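Local coordinates for SCARECROW-LIKE protein 7 (Oryza sativa Japonica Group, PDB 5HYZ) that binds DNA through its GRAS domain, the part present in this chain, and probably acts as a homodimeric transcription factor in plant development and abiotic stress resistance, at residues L209-L214 with R224-A229; D217-V222 with Q315-W320; E243-R248 with S311-T316; V352-A357 with L368-A373. All coordinates share one frame; numbering follows the deposited sequence.

Interaction 1. Residues L209-L214 with R224-A229; sequences LQLYHL and RVLRLA
Leu-211 and Val-225 meet methyl to methyl: Leu-211 CD1 lies 3.5 Å from Val-225 CG1, a close methyl pair inside the normal carbon-carbon spacing, with the two side chains slanted across one another. The second branch of Leu-211 serves another neighbour, its CD2 standing 3.9 Å from Leu-226 CD2. Leu-214 arrives from three residues further along, and its CD1 comes to 3.7 Å from the same Val-225 CG1, now at about a right angle. One valine methyl is thus shared by two leucines. The torsion of Val-225 explains this: with chi1 at 82°, CG1 sits between the backbone N and the carbonyl carbon, on the side that faces the loop.

In the next shell, a backbone bond from Leu-214 N to Leu-211 O (2.9 Å) closes the turn that presents both leucines to the helix. Leu-211 also rests on Leu-239 of strand 236-242 and on Trp-314, while Leu-226 reaches Met-318. The backbone N of Tyr-212 is held by Glu-241. The contact therefore joins the loop after strand 202-208 to helix 220-231, within a beta-alpha-beta crossover of the Rossmann-like sheet.

All three contacts are between carbons, so the direct contact is probably held by burial of apolar surface. Leu-211 and Leu-214 belong to a predicted LXXLL motif, and the buried Leu-211 is spent on the domain's own interior.

Interaction 2. Residues D217-V222 with Q315-W320; sequences DSDELV and QTLMEW
Asp-219 and Leu-317 make the closest approach between the turn leading into helix 220-231 and helix 311-320, and it is a polar atom against a carbon: Asp-219 OD2 stands 3.5 Å from Leu-317 CD2. Asp-219 OD2 also lies 4.2 Å from Trp-320 CZ3, the carboxylate and indole planes turned 69° apart and the two side chains crossing at about a right angle. Trp-320 reaches this place because its CG is anti to the backbone N (chi1 -165°).

The apolar share is looser. Val-222 CG1 is 4.4 Å from Leu-317 CD2, so a single leucine methyl borders both the aspartate and the valine. Val-222 also leans on Leu-211, which continues the hydrophobic layer deeper into the domain.

Two charged partners lie outside the segments: Arg-248 pairs with Asp-219 OD1, and Arg-223 forms a cation-pi contact with the ring of Trp-320. The capping bond is separate and belongs to the helix start alone, Ser-218 OG accepting from Glu-220 N at 3.0 Å with an N-H...O angle of 166°.

Across the two segments, then, Asp-219 OD2 meets carbon atoms, while OD1 is engaged by Arg-248. That outside arginine probably offsets the cost of setting a carboxylate against a leucine and an indole, since no direct polar bond joins 217-222 to 315-320.

Interaction 3. Residues E243-R248 with S311-T316; sequences EVSLNR and SSEWQT
Glu-243 grips Ser-311 at the buried end of this contact: Ser-311 N donates to Glu-243 OE2 over 3.0 Å at 158°, meeting the syn side of the carboxylate. The bend at chi2 folds the glutamate back, and Glu-243 OE1, which is bonded to Thr-370, also comes within 3.3 Å of Ser-311 CB. The other tight point is Asn-247, whose ND2 gives a short, nearly straight bond of 2.6 Å and 172° to Glu-313 OE2. Amide and carboxylate planes are only 23° apart, and the oxygen is approached almost along its C-O bond. Asn-247 OD1 is taken by Arg-307, which fixes the amide's orientation.

Between and beside these points water does the joining. Glu-313 OE1 lies 4.4 Å from Ser-245 OG, a gap bridged by a water that donates to the carboxylate. A second water donates to Glu-313 OE1 over 2.7 Å and accepts from Arg-248 N, tying the loop backbone to the helix.

Each oxygen of Glu-313 thus has a separate role, OE2 direct and OE1 hydrated. The carboxylate of Glu-243 at the helix N terminus would probably be favoured by the helix dipole. With two direct bonds and several water bridges, the link between loop 243-248 and helix 311-320 is chiefly polar.

Interaction 4. Residues V352-A357 with L368-A373; sequences VELPPA and LLTVSA
Leu-354 and Thr-370 each point CB at the other segment, and chi1 of -54° and -55° then places Leu-354 CG and Thr-370 OG1 beside their own backbone N, anti to the carbonyl carbon. Leu-354 CD1 comes to 4.1 Å from Thr-370 OG1, the side chains crossing at about a right angle. The approach is loose and makes no polar demand on the hydroxyl, whose partners Glu-243 and Ser-360 lie elsewhere.

At the other end the chain has left strand 349-354 through Pro-355 and the cis peptide bond before Pro-356, and Ala-357 comes alongside strand 366-374. Ala-357 O is 4.4 Å from Ser-372 CB, too far for more than a glancing touch. A water spans the two backbones instead, accepting from Ala-373 N at 2.9 Å and lying 2.7 Å from Ala-357 O, to which it appears to donate.

These two segments do not pair directly. Strand 358-363, which follows the Pro-355/Pro-356 link, hydrogen-bonds with both outer strands in an antiparallel meander, and Phe-358 packs on Thr-370 and Ser-372. At the start of the last strand, Leu-368 and Leu-369 both face Leu-361 in a classic beta bulge.

With one loose methyl-to-hydroxyl approach and one water bridge, the segments are probably held in place mainly by strand 358-363, which pairs with both, and the water takes up the N-H of Ala-373 on the last strand, where it faces the carbonyl of Ala-357.

Along the chain, 209-214 closes on 224-229 after a short excursion, and interaction 2 opens inside that loop at 217-222, so the two cross; both use helix 220-231. Interaction 3 starts later, at 243-248, and both it and interaction 2 end on helix 311-320, where they share Gln-315 and Thr-316. Met-318 and Trp-314 of that helix also pack on the leucines of interaction 1. Interaction 4 comes last and in series, within the C-terminal strands, but Glu-243 and Ser-311 of interaction 3 touch Thr-370 and Leu-354. Helix 311-320 thus links helix 220-231, the loop after strand 236-242 and the final antiparallel strands.

Interaction 1. Residues L209-L214 with R224-A229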
loop_
_atom_site.group_PDB
_atom_site.type_symbol
_atom_site.label_atom_id
_atom_site.label_comp_id
_atom_site.label_asym_id
_atom_site.label_seq_id
_atom_site.Cartn_x
_atom_site.Cartn_y
_atom_site.Cartn_z
ATOM N N LEU A 209 -1.168 18.385 -6.602
ATOM C CA LEU A 209 -2.410 18.902 -5.995
ATOM C C LEU A 209 -2.153 20.240 -5.287
ATOM O O LEU A 209 -2.460 20.404 -4.103
ATOM C CB LEU A 209 -2.990 17.877 -5.030
ATOM C CG LEU A 209 -3.317 16.520 -5.680
ATOM C CD1 LEU A 209 -3.996 15.565 -4.670
ATOM C CD2 LEU A 209 -4.201 16.741 -6.947
ATOM N N GLN A 210 -1.552 21.176 -6.001
ATOM C CA GLN A 210 -1.127 22.401 -5.366
ATOM C C GLN A 210 -1.502 23.583 -6.231
ATOM O O GLN A 210 -1.997 24.591 -5.729
ATOM C CB GLN A 210 0.390 22.381 -5.157
ATOM C CG GLN A 210 0.969 23.774 -4.695
ATOM C CD GLN A 210 0.458 24.119 -3.364
ATOM O OE1 GLN A 210 0.187 23.242 -2.556
ATOM N NE2 GLN A 210 0.265 25.418 -3.117
ATOM N N LEU A 211 -1.243 23.481 -7.540
ATOM C CA LEU A 211 -1.296 24.646 -8.388
ATOM C C LEU A 211 -2.721 25.130 -8.534
ATOM O O LEU A 211 -2.953 26.339 -8.751
ATOM C CB LEU A 211 -0.682 24.308 -9.748
ATOM C CG LEU A 211 0.091 25.292 -10.557
ATOM C CD1 LEU A 211 1.080 26.079 -9.623
ATOM C CD2 LEU A 211 0.773 24.545 -11.740
ATOM N N TYR A 212 -3.699 24.222 -8.350
ATOM C CA TYR A 212 -5.081 24.697 -8.543
ATOM C C TYR A 212 -5.430 25.798 -7.513
ATOM O O TYR A 212 -6.309 26.633 -7.742
ATOM C CB TYR A 212 -6.074 23.570 -8.415
ATOM C CG TYR A 212 -6.271 23.044 -6.989
ATOM C CD1 TYR A 212 -5.403 22.087 -6.440
ATOM C CD2 TYR A 212 -7.360 23.484 -6.211
ATOM C CE1 TYR A 212 -5.615 21.600 -5.132
ATOM C CE2 TYR A 212 -7.575 22.992 -4.929
ATOM C CZ TYR A 212 -6.699 22.069 -4.387
ATOM O OH TYR A 212 -6.930 21.583 -3.107
ATOM N N HIS A 213 -4.764 25.763 -6.370
ATOM C CA HIS A 213 -4.998 26.811 -5.336
ATOM C C HIS A 213 -4.723 28.218 -5.856
ATOM O O HIS A 213 -5.277 29.188 -5.330
ATOM C CB HIS A 213 -4.119 26.620 -4.098
ATOM C CG HIS A 213 -4.476 25.433 -3.283
ATOM N ND1 HIS A 213 -5.672 25.314 -2.618
ATOM C CD2 HIS A 213 -3.786 24.300 -3.036
ATOM C CE1 HIS A 213 -5.691 24.165 -1.967
ATOM N NE2 HIS A 213 -4.572 23.521 -2.227
ATOM N N LEU A 214 -3.883 28.336 -6.869
ATOM C CA LEU A 214 -3.486 29.654 -7.405
ATOM C C LEU A 214 -4.355 30.118 -8.556
ATOM O O LEU A 214 -4.220 31.249 -9.019
ATOM C CB LEU A 214 -2.023 29.624 -7.859
ATOM C CG LEU A 214 -1.021 29.331 -6.766
ATOM C CD1 LEU A 214 0.396 29.542 -7.301
ATOM C CD2 LEU A 214 -1.277 30.121 -5.480
ATOM N N ARG A 224 3.077 33.501 -12.082
ATOM C CA ARG A 224 4.273 33.941 -11.385
ATOM C C ARG A 224 5.007 32.694 -10.930
ATOM O O ARG A 224 6.240 32.628 -11.090
ATOM C CB ARG A 224 3.962 34.868 -10.176
ATOM C CG ARG A 224 5.227 35.455 -9.467
ATOM C CD ARG A 224 4.884 36.391 -8.298
ATOM N NE ARG A 224 6.078 37.034 -7.708
ATOM C CZ ARG A 224 7.033 36.385 -7.015
ATOM N NH1 ARG A 224 6.969 35.044 -6.785
ATOM N NH2 ARG A 224 8.071 37.083 -6.539
ATOM N N VAL A 225 4.268 31.692 -10.392
ATOM C CA VAL A 225 5.019 30.532 -9.898
ATOM C C VAL A 225 5.521 29.617 -11.062
ATOM O O VAL A 225 6.577 29.016 -10.932
ATOM C CB VAL A 225 4.197 29.699 -8.848
ATOM C CG1 VAL A 225 3.243 28.767 -9.466
ATOM C CG2 VAL A 225 5.160 28.794 -8.015
ATOM N N LEU A 226 4.790 29.502 -12.163
ATOM C CA LEU A 226 5.308 28.732 -13.337
ATOM C C LEU A 226 6.530 29.408 -13.931
ATOM O O LEU A 226 7.482 28.748 -14.327
ATOM C CB LEU A 226 4.249 28.539 -14.414
ATOM C CG LEU A 226 3.126 27.610 -13.984
ATOM C CD1 LEU A 226 2.054 27.477 -15.078
ATOM C CD2 LEU A 226 3.700 26.204 -13.626
ATOM N N ARG A 227 6.550 30.746 -13.968
ATOM C CA ARG A 227 7.778 31.422 -14.410
ATOM C C ARG A 227 8.918 31.210 -13.463
ATOM O O ARG A 227 10.066 31.035 -13.866
ATOM C CB ARG A 227 7.510 32.944 -14.584
ATOM C CG ARG A 227 6.648 33.207 -15.830
ATOM C CD ARG A 227 6.333 34.723 -15.851
ATOM N NE ARG A 227 5.719 35.152 -17.100
ATOM C CZ ARG A 227 5.416 36.442 -17.344
ATOM N NH1 ARG A 227 5.653 37.381 -16.401
ATOM N NH2 ARG A 227 4.866 36.811 -18.511
ATOM N N LEU A 228 8.606 31.203 -12.183
ATOM C CA LEU A 228 9.600 30.941 -11.190
ATOM C C LEU A 228 10.170 29.530 -11.375
ATOM O O LEU A 228 11.362 29.325 -11.348
ATOM C CB LEU A 228 8.975 31.117 -9.818
ATOM C CG LEU A 228 9.784 30.830 -8.599
ATOM C CD1 LEU A 228 10.988 31.804 -8.554
ATOM C CD2 LEU A 228 8.922 31.042 -7.350
ATOM N N ALA A 229 9.288 28.555 -11.567
ATOM C CA ALA A 229 9.770 27.182 -11.820
ATOM C C ALA A 229 10.686 27.099 -13.070
ATOM O O ALA A 229 11.795 26.514 -13.054
ATOM C CB ALA A 229 8.580 26.254 -12.002
#

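Interaction 2. Residues D217-V222 with Q315-W320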
loop_
_atom_site.group_PDB
_atom_site.type_symbol
_atom_site.label_atom_id
_atom_site.label_comp_id
_atom_site.label_asym_id
_atom_site.label_seq_id
_atom_site.Cartn_x
_atom_site.Cartn_y
_atom_site.Cartn_z
ATOM N N ASP A 217 -9.658 34.547 -10.764
ATOM C CA ASP A 217 -10.224 35.371 -11.819
ATOM C C ASP A 217 -9.070 35.812 -12.729
ATOM O O ASP A 217 -9.184 35.795 -13.958
ATOM C CB ASP A 217 -10.974 36.561 -11.223
ATOM C CG ASP A 217 -11.725 37.363 -12.279
ATOM O OD1 ASP A 217 -12.462 36.754 -13.093
ATOM O OD2 ASP A 217 -11.567 38.606 -12.298
ATOM N N SER A 218 -7.941 36.148 -12.109
ATOM C CA SER A 218 -6.706 36.422 -12.843
ATOM C C SER A 218 -5.733 35.206 -12.809
ATOM O O SER A 218 -5.777 34.418 -11.861
ATOM C CB SER A 218 -6.041 37.660 -12.244
ATOM O OG SER A 218 -4.651 37.664 -12.473
ATOM N N ASP A 219 -4.864 35.067 -13.820
ATOM C CA ASP A 219 -3.862 33.988 -13.854
ATOM C C ASP A 219 -2.531 34.382 -13.188
ATOM O O ASP A 219 -1.612 33.581 -13.121
ATOM C CB ASP A 219 -3.585 33.532 -15.303
ATOM C CG ASP A 219 -4.735 32.712 -15.904
ATOM O OD1 ASP A 219 -5.783 32.609 -15.225
ATOM O OD2 ASP A 219 -4.607 32.185 -17.055
ATOM N N GLU A 220 -2.442 35.595 -12.666
ATOM C CA GLU A 220 -1.158 36.138 -12.243
ATOM C C GLU A 220 -0.368 35.299 -11.221
ATOM O O GLU A 220 0.859 35.281 -11.266
ATOM C CB GLU A 220 -1.356 37.523 -11.655
ATOM C CG GLU A 220 -2.131 37.516 -10.373
ATOM C CD GLU A 220 -2.418 38.912 -9.870
ATOM O OE1 GLU A 220 -2.066 39.867 -10.605
ATOM O OE2 GLU A 220 -2.988 39.040 -8.754
ATOM N N LEU A 221 -1.045 34.670 -10.260
ATOM C CA LEU A 221 -0.308 33.928 -9.253
ATOM C C LEU A 221 0.201 32.618 -9.869
ATOM O O LEU A 221 1.334 32.201 -9.551
ATOM C CB LEU A 221 -1.179 33.642 -8.017
ATOM C CG LEU A 221 -1.718 34.802 -7.180
ATOM C CD1 LEU A 221 -2.740 34.240 -6.193
ATOM C CD2 LEU A 221 -0.601 35.517 -6.427
ATOM N N VAL A 222 -0.616 31.977 -10.723
ATOM C CA VAL A 222 -0.155 30.692 -11.297
ATOM C C VAL A 222 0.933 31.026 -12.323
ATOM O O VAL A 222 1.949 30.352 -12.430
ATOM C CB VAL A 222 -1.339 29.794 -11.915
ATOM C CG1 VAL A 222 -2.179 30.545 -12.911
ATOM C CG2 VAL A 222 -0.764 28.530 -12.605
ATOM N N GLN A 315 -2.785 22.339 -19.969
ATOM C CA GLN A 315 -1.811 22.290 -21.045
ATOM C C GLN A 315 -1.671 23.710 -21.621
ATOM O O GLN A 315 -0.557 24.164 -21.880
ATOM C CB GLN A 315 -2.247 21.308 -22.129
ATOM C CG GLN A 315 -1.387 21.464 -23.389
ATOM C CD GLN A 315 -1.924 20.692 -24.586
ATOM O OE1 GLN A 315 -3.078 20.242 -24.607
ATOM N NE2 GLN A 315 -1.081 20.549 -25.602
ATOM N N THR A 316 -2.794 24.399 -21.796
ATOM C CA THR A 316 -2.719 25.768 -22.370
ATOM C C THR A 316 -1.836 26.643 -21.484
ATOM O O THR A 316 -0.967 27.388 -21.956
ATOM C CB THR A 316 -4.087 26.385 -22.508
ATOM O OG1 THR A 316 -4.832 25.624 -23.470
ATOM C CG2 THR A 316 -4.004 27.879 -23.038
ATOM N N LEU A 317 -2.016 26.508 -20.178
ATOM C CA LEU A 317 -1.239 27.382 -19.268
ATOM C C LEU A 317 0.251 27.034 -19.269
ATOM O O LEU A 317 1.133 27.880 -19.340
ATOM C CB LEU A 317 -1.800 27.229 -17.866
ATOM C CG LEU A 317 -2.996 28.045 -17.488
ATOM C CD1 LEU A 317 -3.621 27.414 -16.243
ATOM C CD2 LEU A 317 -2.412 29.410 -17.150
HETATM N N MSE A 318 0.555 25.742 -19.235
HETATM C CA MSE A 318 1.956 25.319 -19.227
HETATM C C MSE A 318 2.653 25.788 -20.517
HETATM O O MSE A 318 3.760 26.258 -20.469
HETATM C CB MSE A 318 2.084 23.776 -19.131
HETATM C CG MSE A 318 1.494 23.148 -17.875
HETATM SE SE MSE A 318 2.393 23.898 -16.228
HETATM C CE MSE A 318 4.119 23.120 -16.563
ATOM N N GLU A 319 1.971 25.657 -21.667
ATOM C CA GLU A 319 2.602 26.024 -22.940
ATOM C C GLU A 319 2.726 27.533 -23.036
ATOM O O GLU A 319 3.676 28.067 -23.595
ATOM C CB GLU A 319 1.787 25.486 -24.104
ATOM C CG GLU A 319 1.908 23.900 -24.087
ATOM C CD GLU A 319 1.269 23.197 -25.279
ATOM O OE1 GLU A 319 0.329 23.743 -25.874
ATOM O OE2 GLU A 319 1.660 22.035 -25.527
ATOM N N TRP A 320 1.762 28.190 -22.469
ATOM C CA TRP A 320 1.802 29.670 -22.422
ATOM C C TRP A 320 3.046 30.129 -21.641
ATOM O O TRP A 320 3.658 31.132 -21.976
ATOM C CB TRP A 320 0.505 30.180 -21.805
ATOM C CG TRP A 320 0.256 31.694 -22.023
ATOM C CD1 TRP A 320 1.090 32.572 -22.649
ATOM C CD2 TRP A 320 -0.910 32.423 -21.672
ATOM N NE1 TRP A 320 0.531 33.833 -22.663
ATOM C CE2 TRP A 320 -0.709 33.761 -22.078
ATOM C CE3 TRP A 320 -2.127 32.072 -21.058
ATOM C CZ2 TRP A 320 -1.673 34.769 -21.877
ATOM C CZ3 TRP A 320 -3.081 33.056 -20.854
ATOM C CH2 TRP A 320 -2.848 34.398 -21.259
#

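Interaction 3. Residues E243-R248 with S311-T316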
loop_
_atom_site.group_PDB
_atom_site.type_symbol
_atom_site.label_atom_id
_atom_site.label_comp_id
_atom_site.label_asym_id
_atom_site.label_seq_id
_atom_site.Cartn_x
_atom_site.Cartn_y
_atom_site.Cartn_z
ATOM N N GLU A 243 -9.099 16.394 -12.058
ATOM C CA GLU A 243 -9.499 16.488 -13.453
ATOM C C GLU A 243 -10.924 16.976 -13.519
ATOM O O GLU A 243 -11.839 16.160 -13.708
ATOM C CB GLU A 243 -9.340 15.098 -14.122
ATOM C CG GLU A 243 -9.620 15.056 -15.610
ATOM C CD GLU A 243 -8.731 15.983 -16.378
ATOM O OE1 GLU A 243 -7.490 15.973 -16.154
ATOM O OE2 GLU A 243 -9.258 16.732 -17.220
ATOM N N VAL A 244 -11.126 18.288 -13.339
ATOM C CA VAL A 244 -12.534 18.782 -13.352
ATOM C C VAL A 244 -12.463 20.255 -13.708
ATOM O O VAL A 244 -11.561 20.936 -13.244
ATOM C CB VAL A 244 -13.269 18.520 -11.996
ATOM C CG1 VAL A 244 -12.570 19.244 -10.848
ATOM C CG2 VAL A 244 -14.768 18.944 -12.131
ATOM N N SER A 245 -13.359 20.710 -14.606
ATOM C CA SER A 245 -13.280 22.066 -15.113
ATOM C C SER A 245 -14.152 23.003 -14.246
ATOM O O SER A 245 -15.367 23.108 -14.453
ATOM C CB SER A 245 -13.750 22.104 -16.600
ATOM O OG SER A 245 -13.575 23.436 -17.098
ATOM N N LEU A 246 -13.532 23.639 -13.265
ATOM C CA LEU A 246 -14.252 24.485 -12.323
ATOM C C LEU A 246 -13.591 25.841 -12.267
ATOM O O LEU A 246 -13.347 26.373 -11.191
ATOM C CB LEU A 246 -14.272 23.862 -10.931
ATOM C CG LEU A 246 -14.868 22.471 -10.866
ATOM C CD1 LEU A 246 -14.854 21.912 -9.446
ATOM C CD2 LEU A 246 -16.337 22.461 -11.368
ATOM N N ASN A 247 -13.231 26.398 -13.415
ATOM C CA ASN A 247 -12.506 27.661 -13.372
ATOM C C ASN A 247 -13.352 28.755 -14.019
ATOM O O ASN A 247 -14.145 29.399 -13.337
ATOM C CB ASN A 247 -11.145 27.574 -14.057
ATOM C CG ASN A 247 -10.290 28.808 -13.767
ATOM O OD1 ASN A 247 -10.574 29.563 -12.819
ATOM N ND2 ASN A 247 -9.240 29.013 -14.553
ATOM N N ARG A 248 -13.234 28.912 -15.329
ATOM C CA ARG A 248 -13.955 30.008 -16.003
ATOM C C ARG A 248 -15.330 29.632 -16.491
ATOM O O ARG A 248 -16.062 30.501 -16.951
ATOM C CB ARG A 248 -13.128 30.546 -17.179
ATOM C CG ARG A 248 -11.955 31.318 -16.668
ATOM C CD ARG A 248 -11.074 31.875 -17.742
ATOM N NE ARG A 248 -9.756 32.190 -17.189
ATOM C CZ ARG A 248 -9.524 33.096 -16.238
ATOM N NH1 ARG A 248 -10.523 33.804 -15.694
ATOM N NH2 ARG A 248 -8.275 33.303 -15.829
ATOM N N SER A 311 -7.501 19.009 -17.911
ATOM C CA SER A 311 -6.138 18.821 -18.435
ATOM C C SER A 311 -5.859 19.738 -19.648
ATOM O O SER A 311 -4.764 20.275 -19.757
ATOM C CB SER A 311 -5.918 17.312 -18.754
ATOM O OG SER A 311 -6.826 16.901 -19.833
ATOM N N SER A 312 -6.854 19.985 -20.524
ATOM C CA SER A 312 -6.611 20.890 -21.677
ATOM C C SER A 312 -6.279 22.300 -21.249
ATOM O O SER A 312 -5.449 22.976 -21.850
ATOM C CB SER A 312 -7.843 20.976 -22.618
ATOM O OG SER A 312 -8.135 19.737 -23.136
ATOM N N GLU A 313 -6.957 22.778 -20.206
ATOM C CA GLU A 313 -6.666 24.108 -19.674
ATOM C C GLU A 313 -5.283 24.193 -19.064
ATOM O O GLU A 313 -4.533 25.172 -19.254
ATOM C CB GLU A 313 -7.720 24.475 -18.618
ATOM C CG GLU A 313 -7.463 25.871 -18.006
ATOM C CD GLU A 313 -8.719 26.430 -17.282
ATOM O OE1 GLU A 313 -9.847 25.826 -17.405
ATOM O OE2 GLU A 313 -8.561 27.476 -16.590
ATOM N N TRP A 314 -4.923 23.154 -18.308
ATOM C CA TRP A 314 -3.563 23.105 -17.786
ATOM C C TRP A 314 -2.525 23.092 -18.892
ATOM O O TRP A 314 -1.487 23.744 -18.791
ATOM C CB TRP A 314 -3.380 21.869 -16.867
ATOM C CG TRP A 314 -4.067 22.067 -15.549
ATOM C CD1 TRP A 314 -5.125 21.356 -15.061
ATOM C CD2 TRP A 314 -3.687 23.005 -14.507
ATOM N NE1 TRP A 314 -5.456 21.830 -13.776
ATOM C CE2 TRP A 314 -4.606 22.835 -13.438
ATOM C CE3 TRP A 314 -2.720 24.027 -14.425
ATOM C CZ2 TRP A 314 -4.560 23.626 -12.267
ATOM C CZ3 TRP A 314 -2.678 24.810 -13.277
ATOM C CH2 TRP A 314 -3.584 24.596 -12.215
ATOM N N GLN A 315 -2.785 22.339 -19.969
ATOM C CA GLN A 315 -1.811 22.290 -21.045
ATOM C C GLN A 315 -1.671 23.710 -21.621
ATOM O O GLN A 315 -0.557 24.164 -21.880
ATOM C CB GLN A 315 -2.247 21.308 -22.129
ATOM C CG GLN A 315 -1.387 21.464 -23.389
ATOM C CD GLN A 315 -1.924 20.692 -24.586
ATOM O OE1 GLN A 315 -3.078 20.242 -24.607
ATOM N NE2 GLN A 315 -1.081 20.549 -25.602
ATOM N N THR A 316 -2.794 24.399 -21.796
ATOM C CA THR A 316 -2.719 25.768 -22.370
ATOM C C THR A 316 -1.836 26.643 -21.484
ATOM O O THR A 316 -0.967 27.388 -21.956
ATOM C CB THR A 316 -4.087 26.385 -22.508
ATOM O OG1 THR A 316 -4.832 25.624 -23.470
ATOM C CG2 THR A 316 -4.004 27.879 -23.038
HETATM O O HOH W 1 -9.693 16.399 -19.595
HETATM O O HOH W 2 -10.790 23.566 -17.557
HETATM O O HOH W 3 -12.042 27.358 -17.339
#

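Interaction 4. Residues V352-A357 with L368-A373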
loop_
_atom_site.group_PDB
_atom_site.type_symbol
_atom_site.label_atom_id
_atom_site.label_comp_id
_atom_site.label_asym_id
_atom_site.label_seq_id
_atom_site.Cartn_x
_atom_site.Cartn_y
_atom_site.Cartn_z
ATOM N N VAL A 352 -6.563 6.046 -17.684
ATOM C CA VAL A 352 -7.013 6.664 -18.950
ATOM C C VAL A 352 -5.991 7.643 -19.471
ATOM O O VAL A 352 -5.504 8.496 -18.707
ATOM C CB VAL A 352 -8.354 7.393 -18.726
ATOM C CG1 VAL A 352 -8.691 8.305 -19.897
ATOM C CG2 VAL A 352 -9.460 6.344 -18.491
ATOM N N GLU A 353 -5.635 7.539 -20.746
ATOM C CA GLU A 353 -4.696 8.511 -21.313
ATOM C C GLU A 353 -5.463 9.730 -21.786
ATOM O O GLU A 353 -6.521 9.600 -22.405
ATOM C CB GLU A 353 -3.924 7.869 -22.471
ATOM C CG GLU A 353 -3.503 6.441 -22.207
ATOM C CD GLU A 353 -2.105 6.359 -21.703
ATOM O OE1 GLU A 353 -1.427 7.412 -21.755
ATOM O OE2 GLU A 353 -1.684 5.265 -21.239
ATOM N N LEU A 354 -4.981 10.928 -21.503
ATOM C CA LEU A 354 -5.599 12.135 -22.062
ATOM C C LEU A 354 -4.525 12.855 -22.853
ATOM O O LEU A 354 -3.351 12.872 -22.463
ATOM C CB LEU A 354 -6.187 13.058 -20.972
ATOM C CG LEU A 354 -7.165 12.407 -20.015
ATOM C CD1 LEU A 354 -7.452 13.314 -18.837
ATOM C CD2 LEU A 354 -8.456 12.087 -20.741
ATOM N N PRO A 355 -4.899 13.478 -23.989
ATOM C CA PRO A 355 -3.856 14.044 -24.848
ATOM C C PRO A 355 -3.304 15.369 -24.381
ATOM O O PRO A 355 -4.012 16.159 -23.797
ATOM C CB PRO A 355 -4.593 14.224 -26.204
ATOM C CG PRO A 355 -5.999 14.455 -25.803
ATOM C CD PRO A 355 -6.232 13.515 -24.631
ATOM N N PRO A 356 -2.045 15.664 -24.713
ATOM C CA PRO A 356 -1.101 14.814 -25.465
ATOM C C PRO A 356 -0.345 13.775 -24.618
ATOM O O PRO A 356 0.040 12.701 -25.098
ATOM C CB PRO A 356 -0.100 15.817 -26.021
ATOM C CG PRO A 356 -0.155 16.984 -25.069
ATOM C CD PRO A 356 -1.585 17.053 -24.583
ATOM N N ALA A 357 -0.108 14.078 -23.340
ATOM C CA ALA A 357 0.742 13.152 -22.612
ATOM C C ALA A 357 0.347 13.013 -21.174
ATOM O O ALA A 357 1.218 12.703 -20.329
ATOM C CB ALA A 357 2.229 13.582 -22.732
ATOM N N LEU A 368 -10.131 11.166 -12.818
ATOM C CA LEU A 368 -10.291 11.951 -11.609
ATOM C C LEU A 368 -9.031 12.684 -11.219
ATOM O O LEU A 368 -9.105 13.830 -10.725
ATOM C CB LEU A 368 -10.694 11.079 -10.427
ATOM C CG LEU A 368 -12.070 10.432 -10.517
ATOM C CD1 LEU A 368 -12.356 9.669 -9.249
ATOM C CD2 LEU A 368 -13.194 11.488 -10.807
ATOM N N LEU A 369 -7.891 12.025 -11.406
ATOM C CA LEU A 369 -6.584 12.648 -10.918
ATOM C C LEU A 369 -5.585 12.449 -12.034
ATOM O O LEU A 369 -5.319 11.306 -12.433
ATOM C CB LEU A 369 -6.080 11.971 -9.642
ATOM C CG LEU A 369 -5.108 12.844 -8.822
ATOM C CD1 LEU A 369 -4.847 12.148 -7.513
ATOM C CD2 LEU A 369 -3.805 13.028 -9.507
ATOM N N THR A 370 -5.053 13.526 -12.580
ATOM C CA THR A 370 -4.217 13.457 -13.776
ATOM C C THR A 370 -2.781 13.877 -13.503
ATOM O O THR A 370 -2.548 14.890 -12.833
ATOM C CB THR A 370 -4.860 14.356 -14.826
ATOM O OG1 THR A 370 -6.225 13.901 -14.957
ATOM C CG2 THR A 370 -4.173 14.297 -16.147
ATOM N N VAL A 371 -1.820 13.150 -14.061
ATOM C CA VAL A 371 -0.416 13.458 -13.839
ATOM C C VAL A 371 0.216 13.699 -15.194
ATOM O O VAL A 371 -0.128 13.035 -16.189
ATOM C CB VAL A 371 0.308 12.296 -13.118
ATOM C CG1 VAL A 371 1.845 12.572 -13.040
ATOM C CG2 VAL A 371 -0.210 12.246 -11.638
ATOM N N SER A 372 1.133 14.661 -15.274
ATOM C CA SER A 372 1.854 14.942 -16.520
ATOM C C SER A 372 3.236 15.496 -16.197
ATOM O O SER A 372 3.489 15.942 -15.067
ATOM C CB SER A 372 1.087 15.956 -17.399
ATOM O OG SER A 372 0.714 17.082 -16.620
ATOM N N ALA A 373 4.115 15.434 -17.170
ATOM C CA ALA A 373 5.492 15.936 -17.019
ATOM C C ALA A 373 5.767 16.976 -18.127
ATOM O O ALA A 373 5.227 16.834 -19.236
ATOM C CB ALA A 373 6.505 14.773 -17.135
HETATM O O HOH W 4 3.446 14.088 -19.614
#